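Local coordinates for protein nucleoside diphosphate kinase (Pyrobaculum aerophilum, PDB 1XQI) that probably transfers the gamma-phosphate of ATP to nucleoside diphosphates by a ping-pong mechanism through a phosphohistidine intermediate, with magnesium as cofactor, at residues Lys17-Leu22 / Val119-Gly124; Ser37-Ala42 / Glu129-Leu134. The protein carries 6 engineered substitutions. One frame throughout, in Å; residues are numbered along the deposited sequence.

Contact 1 of 2, residues Lys17-Leu22 / Val119-Gly124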
loop_
_atom_site.group_PDB
_atom_site.type_symbol
_atom_site.label_atom_id
_atom_site.label_comp_id
_atom_site.label_asym_id
_atom_site.label_seq_id
_atom_site.Cartn_x
_atom_site.Cartn_y
_atom_site.Cartn_z
ATOM N N LYS A 17 -1.902 -12.812 -12.896
ATOM C CA LYS A 17 -1.462 -11.915 -11.844
ATOM C C LYS A 17 -0.026 -11.588 -12.113
ATOM O O LYS A 17 0.681 -12.358 -12.768
ATOM C CB LYS A 17 -1.482 -12.631 -10.501
ATOM C CG LYS A 17 -2.771 -12.602 -9.806
ATOM C CD LYS A 17 -2.691 -13.261 -8.451
ATOM C CE LYS A 17 -3.477 -14.548 -8.430
ATOM N NZ LYS A 17 -2.598 -15.647 -8.819
ATOM N N THR A 18 0.466 -10.501 -11.561
ATOM C CA THR A 18 1.887 -10.216 -11.714
ATOM C C THR A 18 2.404 -9.496 -10.486
ATOM O O THR A 18 1.625 -8.942 -9.725
ATOM C CB THR A 18 2.171 -9.406 -13.008
ATOM O OG1 THR A 18 3.587 -9.336 -13.236
ATOM C CG2 THR A 18 1.530 -7.984 -12.923
ATOM N N LEU A 19 3.712 -9.516 -10.284
ATOM C CA LEU A 19 4.297 -8.890 -9.116
ATOM C C LEU A 19 5.004 -7.616 -9.559
ATOM O O LEU A 19 5.844 -7.627 -10.497
ATOM C CB LEU A 19 5.299 -9.864 -8.484
ATOM C CG LEU A 19 5.985 -9.649 -7.125
ATOM C CD1 LEU A 19 6.978 -8.530 -7.165
ATOM C CD2 LEU A 19 4.953 -9.429 -6.038
ATOM N N LEU A 20 4.678 -6.528 -8.871
ATOM C CA LEU A 20 5.342 -5.258 -9.074
ATOM C C LEU A 20 5.970 -4.771 -7.766
ATOM O O LEU A 20 5.340 -4.822 -6.722
ATOM C CB LEU A 20 4.352 -4.219 -9.648
ATOM C CG LEU A 20 5.098 -2.913 -9.946
ATOM C CD1 LEU A 20 5.443 -2.660 -11.447
ATOM C CD2 LEU A 20 4.341 -1.778 -9.300
ATOM N N ILE A 21 7.215 -4.295 -7.831
ATOM C CA ILE A 21 7.912 -3.721 -6.655
ATOM C C ILE A 21 8.263 -2.270 -6.913
ATOM O O ILE A 21 8.946 -1.972 -7.896
ATOM C CB ILE A 21 9.248 -4.432 -6.360
ATOM C CG1 ILE A 21 9.018 -5.954 -6.301
ATOM C CG2 ILE A 21 9.889 -3.852 -5.064
ATOM C CD1 ILE A 21 10.251 -6.770 -6.024
ATOM N N LEU A 22 7.782 -1.363 -6.069
ATOM C CA LEU A 22 8.292 -0.007 -6.095
ATOM C C LEU A 22 9.577 -0.050 -5.270
ATOM O O LEU A 22 9.554 -0.473 -4.121
ATOM C CB LEU A 22 7.280 1.024 -5.576
ATOM C CG LEU A 22 6.079 1.335 -6.490
ATOM C CD1 LEU A 22 6.261 0.909 -7.932
ATOM C CD2 LEU A 22 4.772 0.715 -5.992
ATOM N N VAL A 119 5.618 -3.746 -2.310
ATOM C CA VAL A 119 5.362 -4.887 -3.169
ATOM C C VAL A 119 3.851 -4.992 -3.410
ATOM O O VAL A 119 3.046 -4.870 -2.469
ATOM C CB VAL A 119 5.842 -6.205 -2.498
ATOM C CG1 VAL A 119 5.870 -7.345 -3.523
ATOM C CG2 VAL A 119 7.259 -6.026 -1.942
HETATM N N MSE A 120 3.452 -5.223 -4.652
HETATM C CA MSE A 120 2.014 -5.378 -4.941
HETATM C C MSE A 120 1.828 -6.489 -5.950
HETATM O O MSE A 120 2.726 -6.837 -6.732
HETATM C CB MSE A 120 1.318 -4.028 -5.403
HETATM C CG MSE A 120 1.806 -3.452 -6.745
HETATM SE SE MSE A 120 1.114 -1.814 -7.097
HETATM C CE MSE A 120 2.103 -1.017 -5.886
ATOM N N VAL A 121 0.636 -7.067 -5.911
ATOM C CA VAL A 121 0.254 -8.049 -6.923
ATOM C C VAL A 121 -0.907 -7.445 -7.672
ATOM O O VAL A 121 -1.846 -6.919 -7.058
ATOM C CB VAL A 121 -0.102 -9.378 -6.297
ATOM C CG1 VAL A 121 -0.615 -10.387 -7.366
ATOM C CG2 VAL A 121 1.127 -9.955 -5.606
ATOM N N LEU A 122 -0.816 -7.474 -8.985
ATOM C CA LEU A 122 -1.806 -6.870 -9.849
ATOM C C LEU A 122 -2.389 -8.013 -10.663
ATOM O O LEU A 122 -1.630 -8.831 -11.232
ATOM C CB LEU A 122 -1.166 -5.833 -10.791
ATOM C CG LEU A 122 -0.709 -4.544 -10.104
ATOM C CD1 LEU A 122 0.428 -3.930 -10.903
ATOM C CD2 LEU A 122 -1.893 -3.611 -10.000
ATOM N N LYS A 123 -3.722 -8.058 -10.682
ATOM C CA LYS A 123 -4.531 -9.056 -11.351
ATOM C C LYS A 123 -5.347 -8.405 -12.489
ATOM O O LYS A 123 -6.004 -7.341 -12.332
ATOM C CB LYS A 123 -5.494 -9.700 -10.312
ATOM C CG LYS A 123 -6.331 -10.913 -10.809
ATOM C CD LYS A 123 -7.519 -11.173 -9.884
ATOM C CE LYS A 123 -8.311 -12.463 -10.215
ATOM N NZ LYS A 123 -7.812 -13.593 -9.352
ATOM N N GLY A 124 -5.288 -9.019 -13.650
ATOM C CA GLY A 124 -6.176 -8.647 -14.715
ATOM C C GLY A 124 -5.776 -9.395 -15.955
ATOM O O GLY A 124 -4.689 -10.023 -15.998
#
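Strands 17-22 and 119-123 run antiparallel, their axes 4.6 Å apart at the closest point. Four backbone hydrogen bonds join them, in two hydrogen-bonded pairs. Thr18 N gives to Leu122 O at 2.7 Å, the most bent bond of the set with 141° at the hydrogen. Leu122 N returns to Thr18 O at 2.9 Å. Leu20 and Met120 form the second pair. Leu20 N points almost straight at Met120 O (172°), and Met120 N meets Leu20 O nearly along its C=O axis.

Side chains alternate between the two faces. On one face Leu20 and Met120, a selenomethionine, run alongside one another. Leu20 CG is anti to its backbone N (chi1 -176°), and its CD2 sits 3.9 Å from Met120 SE. Leu20 CB also meets Leu122 CD1. Thr18 CG2 lies alongside Leu122 CB at 4.1 Å. On the other face Leu19 crosses Val119 obliquely, and its CD2 reaches Val119 CG1 and, at 3.9 Å, Val121 CG2. At the strand end Lys17 lays its CD over Val121 CG1 at 3.7 Å, while its CG runs beside Lys123 CB. The charged end of Lys123 is paired with Glu195.

Helices 32-42 and 127-135 cover the Thr18-Leu20-Leu122 face. Helix 177-187 packs on the other face, with Trp187 against Ile21 and Val119. A backbone hydrogen bond between Ile21 and His172, the predicted phosphohistidine, joins strand 17-22 to strand 171-173. These are neighbouring strands of the ferredoxin-like alpha/beta sandwich. The paired amides and carbonyls of Thr18, Leu20, Met120 and Leu122 satisfy one another between two largely apolar faces, and the charged groups of the two segments stand at the Lys17-Lys123 end.

Contact 2 of 2, residues Ser37-Ala42 / Glu129-Leu134. Engineered in segment 37-42: Lys40 (natural residue Glu).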
loop_
_atom_site.group_PDB
_atom_site.type_symbol
_atom_site.label_atom_id
_atom_site.label_comp_id
_atom_site.label_asym_id
_atom_site.label_seq_id
_atom_site.Cartn_x
_atom_site.Cartn_y
_atom_site.Cartn_z
ATOM N N SER A 37 -2.141 4.771 -9.221
ATOM C CA SER A 37 -3.176 5.338 -10.083
ATOM C C SER A 37 -3.169 4.825 -11.564
ATOM O O SER A 37 -4.220 4.584 -12.158
ATOM C CB SER A 37 -3.187 6.861 -10.000
ATOM O OG SER A 37 -3.833 7.392 -11.139
ATOM N N ARG A 38 -1.994 4.654 -12.159
ATOM C CA ARG A 38 -1.927 4.175 -13.543
ATOM C C ARG A 38 -2.508 2.768 -13.670
ATOM O O ARG A 38 -3.157 2.463 -14.688
ATOM C CB ARG A 38 -0.517 4.228 -14.086
ATOM C CG ARG A 38 0.271 5.354 -13.519
ATOM C CD ARG A 38 0.386 6.589 -14.400
ATOM N NE ARG A 38 1.380 6.332 -15.433
ATOM C CZ ARG A 38 2.188 7.226 -16.005
ATOM N NH1 ARG A 38 2.177 8.536 -15.685
ATOM N NH2 ARG A 38 3.012 6.767 -16.936
ATOM N N PHE A 39 -2.329 1.927 -12.642
ATOM C CA PHE A 39 -2.770 0.554 -12.767
ATOM C C PHE A 39 -4.287 0.479 -12.550
ATOM O O PHE A 39 -5.003 -0.198 -13.277
ATOM C CB PHE A 39 -1.994 -0.359 -11.810
ATOM C CG PHE A 39 -0.493 -0.407 -12.081
ATOM C CD1 PHE A 39 0.429 -0.254 -11.039
ATOM C CD2 PHE A 39 0.008 -0.608 -13.377
ATOM C CE1 PHE A 39 1.827 -0.339 -11.285
ATOM C CE2 PHE A 39 1.408 -0.678 -13.646
ATOM C CZ PHE A 39 2.318 -0.545 -12.597
ATOM N N LYS A 40 -4.779 1.211 -11.557
ATOM C CA LYS A 40 -6.205 1.318 -11.284
ATOM C C LYS A 40 -6.921 1.835 -12.534
ATOM O O LYS A 40 -7.978 1.323 -12.912
ATOM C CB LYS A 40 -6.467 2.282 -10.120
ATOM C CG LYS A 40 -7.930 2.771 -10.066
ATOM C CD LYS A 40 -8.181 3.785 -8.983
ATOM C CE LYS A 40 -7.994 5.216 -9.450
ATOM N NZ LYS A 40 -8.132 6.149 -8.251
ATOM N N LYS A 41 -6.339 2.837 -13.195
ATOM C CA LYS A 41 -6.996 3.381 -14.358
ATOM C C LYS A 41 -7.076 2.424 -15.510
ATOM O O LYS A 41 -7.989 2.526 -16.298
ATOM C CB LYS A 41 -6.416 4.727 -14.768
ATOM C CG LYS A 41 -6.998 5.776 -13.940
ATOM C CD LYS A 41 -6.142 7.026 -13.893
ATOM C CE LYS A 41 -6.908 8.094 -13.049
ATOM N NZ LYS A 41 -6.118 9.321 -13.000
ATOM N N ALA A 42 -6.168 1.467 -15.588
ATOM C CA ALA A 42 -6.133 0.546 -16.717
ATOM C C ALA A 42 -7.136 -0.584 -16.524
ATOM O O ALA A 42 -7.480 -1.286 -17.474
ATOM C CB ALA A 42 -4.714 -0.021 -16.904
ATOM N N GLU A 129 2.243 -8.765 -19.409
ATOM C CA GLU A 129 2.565 -7.885 -20.528
ATOM C C GLU A 129 2.057 -6.442 -20.293
ATOM O O GLU A 129 2.780 -5.478 -20.617
ATOM C CB GLU A 129 1.931 -8.344 -21.832
ATOM C CG GLU A 129 2.075 -9.753 -22.186
ATOM C CD GLU A 129 0.890 -10.200 -23.061
ATOM O OE1 GLU A 129 0.353 -11.325 -22.784
ATOM O OE2 GLU A 129 0.474 -9.413 -23.991
ATOM N N ILE A 130 0.810 -6.325 -19.805
ATOM C CA ILE A 130 0.151 -5.029 -19.572
ATOM C C ILE A 130 1.057 -4.124 -18.718
ATOM O O ILE A 130 1.476 -3.036 -19.169
ATOM C CB ILE A 130 -1.262 -5.174 -18.896
ATOM C CG1 ILE A 130 -2.310 -5.728 -19.852
ATOM C CG2 ILE A 130 -1.711 -3.828 -18.297
ATOM C CD1 ILE A 130 -2.271 -5.107 -21.214
ATOM N N VAL A 131 1.372 -4.620 -17.521
ATOM C CA VAL A 131 2.332 -4.031 -16.587
ATOM C C VAL A 131 3.730 -3.812 -17.188
ATOM O O VAL A 131 4.330 -2.750 -17.013
ATOM C CB VAL A 131 2.387 -4.847 -15.256
ATOM C CG1 VAL A 131 3.479 -4.352 -14.343
ATOM C CG2 VAL A 131 0.988 -4.814 -14.549
ATOM N N ARG A 132 4.274 -4.789 -17.892
ATOM C CA ARG A 132 5.474 -4.511 -18.664
ATOM C C ARG A 132 5.307 -3.373 -19.683
ATOM O O ARG A 132 6.202 -2.520 -19.820
ATOM C CB ARG A 132 5.978 -5.770 -19.333
ATOM C CG ARG A 132 6.796 -6.638 -18.425
ATOM C CD ARG A 132 7.032 -7.961 -19.130
ATOM N NE ARG A 132 8.459 -8.201 -19.252
ATOM C CZ ARG A 132 9.115 -8.179 -20.403
ATOM N NH1 ARG A 132 8.470 -7.940 -21.552
ATOM N NH2 ARG A 132 10.414 -8.405 -20.402
ATOM N N LYS A 133 4.169 -3.332 -20.375
ATOM C CA LYS A 133 3.901 -2.255 -21.325
ATOM C C LYS A 133 3.817 -0.897 -20.606
ATOM O O LYS A 133 4.475 0.081 -21.028
ATOM C CB LYS A 133 2.640 -2.528 -22.162
ATOM C CG LYS A 133 2.479 -1.630 -23.417
ATOM C CD LYS A 133 1.029 -1.628 -23.971
ATOM C CE LYS A 133 -0.004 -1.442 -22.790
ATOM N NZ LYS A 133 -1.403 -1.358 -23.237
ATOM N N LEU A 134 3.026 -0.834 -19.530
ATOM C CA LEU A 134 2.837 0.411 -18.803
ATOM C C LEU A 134 4.131 0.992 -18.194
ATOM O O LEU A 134 4.272 2.220 -18.074
ATOM C CB LEU A 134 1.785 0.228 -17.720
ATOM C CG LEU A 134 0.336 0.617 -18.003
ATOM C CD1 LEU A 134 -0.052 0.272 -19.404
ATOM C CD2 LEU A 134 -0.650 -0.028 -17.004
HETATM O O HOH W 1 1.790 4.227 -17.355
#
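Helices 32-42 and 127-135 meet here mainly through side chains, with no direct hydrogen bond between the two segments, whose axes lie 11.3 Å apart. The tight part is Leu134 against Phe39. Leu134 CD2 comes to the edge of the ring, near its plane, 3.7 Å from Phe39 CD2. The two side chains pass each other head to tail. Phe39 CG is anti to its carbonyl carbon (chi1 -62°), and the ring reaches across to helix 127-135. Val131 CG2 approaches Phe39 CE2 obliquely at 4.3 Å. The same Leu134 methyl touches Ala42 CB at 4.1 Å. Leu44 packs on both Phe39 and Val131, and Ile148 adds to the cover of Phe39.

The other side is looser and wetter. A water accepts from Arg38 NH2 at 2.8 Å and donates to Leu134 O at 3.3 Å, so it bridges the helices where their side chains do not meet. Arg38 NH2 is also held in a salt bridge by Asp151. Further round helix 32-42, Lys40, an engineered residue, forms a salt bridge with Asp33 of the second subunit.

Helix 127-135 also carries Arg132, which by similarity probably binds ATP. The chemistry is thus divided: apolar groups close the inner side between the helices, while a solvent-mediated link spans the guanidinium and the carbonyl of Leu134.

Contact 1 lies in the antiparallel sheet, and contact 2 joins two helices laid on one face of it. Their centres are 10 Å apart. Along the chain the segments alternate: strand 17-22, helix 32-42, strand 117-123, helix 127-135. Each contact therefore pairs an element from the early part with one from beyond the insert, residues 68-100. The layers touch directly. Phe39 CE1 meets Leu20 CD2 at 3.5 Å, and Val131 CG2 meets Thr18 CG2 at 3.6 Å. Both Phe39 and Val131 also rest on Leu122 CD1. Together they build one core of the alpha/beta sandwich, joining the strand beside the predicted phosphohistidine to the helix bearing Arg132.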